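Local structure of putative metallopeptidase (Corynebacterium diphtheriae, 3QOC) at residues 9-12 and 13-16. The protein is probably a metal-dependent aminopeptidase of the creatinase/prolidase type, represented here by its N-terminal domain alone. Numbering follows the deposited sequence.
With SO4 (sulfate ion), chain F.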
loop_
_atom_site.group_PDB
_atom_site.type_symbol
_atom_site.label_atom_id
_atom_site.label_comp_id
_atom_site.label_asym_id
_atom_site.label_seq_id
_atom_site.Cartn_x
_atom_site.Cartn_y
_atom_site.Cartn_z
ATOM N N ARG A 9 -11.538 10.340 8.016
ATOM C CA ARG A 9 -10.184 10.824 7.900
ATOM C C ARG A 9 -9.190 9.877 7.150
ATOM O O ARG A 9 -8.241 10.346 6.553
ATOM C CB ARG A 9 -9.646 11.119 9.274
ATOM C CG ARG A 9 -9.539 9.895 10.276
ATOM C CD ARG A 9 -9.088 10.449 11.650
ATOM N NE ARG A 9 -8.880 9.487 12.692
ATOM C CZ ARG A 9 -9.848 8.903 13.396
ATOM N NH1 ARG A 9 -11.110 9.165 13.135
ATOM N NH2 ARG A 9 -9.561 8.046 14.376
ATOM N N PHE A 10 -9.408 8.571 7.183
ATOM C CA PHE A 10 -8.484 7.667 6.545
ATOM C C PHE A 10 -8.697 7.802 5.037
ATOM O O PHE A 10 -7.718 7.825 4.302
ATOM C CB PHE A 10 -8.688 6.229 7.062
ATOM C CG PHE A 10 -8.542 6.116 8.576
ATOM C CD1 PHE A 10 -7.284 6.154 9.162
ATOM C CD2 PHE A 10 -9.687 6.028 9.410
ATOM C CE1 PHE A 10 -7.133 6.088 10.547
ATOM C CE2 PHE A 10 -9.559 5.948 10.789
ATOM C CZ PHE A 10 -8.250 5.986 11.370
ATOM N N LEU A 11 -9.955 7.938 4.592
ATOM C CA LEU A 11 -10.256 8.178 3.151
ATOM C C LEU A 11 -9.615 9.492 2.721
ATOM O O LEU A 11 -8.918 9.553 1.690
ATOM C CB LEU A 11 -11.765 8.120 2.850
ATOM C CG LEU A 11 -12.176 8.190 1.353
ATOM C CD1 LEU A 11 -11.474 7.158 0.528
ATOM C CD2 LEU A 11 -13.623 7.977 1.116
ATOM N N GLN A 12 -9.722 10.506 3.564
ATOM C CA GLN A 12 -9.051 11.811 3.278
ATOM C C GLN A 12 -7.515 11.776 3.179
ATOM O O GLN A 12 -6.896 12.446 2.357
ATOM C CB GLN A 12 -9.536 12.911 4.276
ATOM C CG GLN A 12 -11.103 13.193 4.146
ATOM C CD GLN A 12 -11.668 14.194 5.180
ATOM O OE1 GLN A 12 -11.186 14.295 6.316
ATOM N NE2 GLN A 12 -12.719 14.908 4.783
ATOM N N ARG A 13 -6.876 10.973 4.025
ATOM C CA ARG A 13 -5.438 10.867 3.983
ATOM C C ARG A 13 -5.001 10.131 2.725
ATOM O O ARG A 13 -3.964 10.389 2.176
ATOM C CB ARG A 13 -5.016 10.087 5.245
ATOM C CG ARG A 13 -5.116 11.018 6.474
ATOM C CD ARG A 13 -5.294 10.205 7.745
ATOM N NE ARG A 13 -5.359 11.054 8.937
ATOM C CZ ARG A 13 -5.321 10.594 10.165
ATOM N NH1 ARG A 13 -5.166 9.287 10.403
ATOM N NH2 ARG A 13 -5.393 11.440 11.172
ATOM N N ARG A 14 -5.760 9.127 2.363
ATOM C CA ARG A 14 -5.473 8.364 1.135
ATOM C C ARG A 14 -5.603 9.263 -0.066
ATOM O O ARG A 14 -4.694 9.290 -0.879
ATOM C CB ARG A 14 -6.369 7.136 1.008
ATOM C CG ARG A 14 -6.042 6.095 2.090
ATOM C CD ARG A 14 -6.568 4.725 1.785
ATOM N NE ARG A 14 -8.000 4.594 1.702
ATOM C CZ ARG A 14 -8.837 4.535 2.750
ATOM N NH1 ARG A 14 -8.418 4.612 4.010
ATOM N NH2 ARG A 14 -10.096 4.364 2.534
ATOM N N ARG A 15 -6.712 10.023 -0.143
ATOM C CA ARG A 15 -6.954 10.991 -1.205
ATOM C C ARG A 15 -5.762 11.987 -1.291
ATOM O O ARG A 15 -5.206 12.129 -2.347
ATOM C CB ARG A 15 -8.329 11.691 -1.012
ATOM C CG ARG A 15 -8.476 12.926 -1.884
ATOM C CD ARG A 15 -9.928 13.356 -2.344
ATOM N NE ARG A 15 -11.030 12.541 -1.813
ATOM C CZ ARG A 15 -11.697 12.776 -0.677
ATOM N NH1 ARG A 15 -11.405 13.831 0.104
ATOM N NH2 ARG A 15 -12.673 11.940 -0.312
ATOM N N ALA A 16 -5.284 12.539 -0.164
ATOM C CA ALA A 16 -4.141 13.439 -0.227
ATOM C C ALA A 16 -2.864 12.739 -0.770
ATOM O O ALA A 16 -2.157 13.321 -1.563
ATOM C CB ALA A 16 -3.844 14.058 1.168
HETATM S S SO4 F . -5.492 9.181 14.346
HETATM O O1 SO4 F . -5.858 10.521 13.975
HETATM O O2 SO4 F . -4.069 9.347 14.299
HETATM O O3 SO4 F . -5.988 8.849 15.666
HETATM O O4 SO4 F . -6.140 8.242 13.440
#
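Arg9 and Arg13, one helical turn apart, run side by side in the same direction and close on one sulfate ion, probably from the crystallisation liquor. Arg9 stays extended from CG to NE, and its NE donates to sulfate O4 (3.1 Å, 166°), which lies in the guanidinium plane. Arg13, likewise stretched out, brings NH2 to sulfate O1 at 3.0 Å; NH1 adds a weak bond to O4. The two guanidinium planes stand 84° apart, with Arg9 CD over one face of the Arg13 group. Arg38, from helix 34-41, also donates to the sulfate, while Arg13 NH1 bonds Tyr39 O. Phe10 sends its ring alongside Arg13, its CZ over a face of the Arg9 guanidinium and 3.7 Å from sulfate O4.

All this sits on the first turns of helix 9-19, the first helix of this creatinase/prolidase-type N-terminal domain construct, and regular i to i+4 backbone bonds run from Arg13 N to Arg9 O through Ala16 N to Gln12 O.

From Leu11, CD1 meets Arg14 NH2 at 3.7 Å, the two side chains crossing nearly at right angles. The bend of Arg14 at chi3 (-63°) folds its guanidinium back over Leu11 CA; the buried Arg14 gives NH1 to Leu40 O in a hydrogen bond and NH2 to Asp76 in a salt bridge. Gln12 CG lies 4.1 Å from NH1 of Arg15, whose NH2 forms a salt bridge with Asp7.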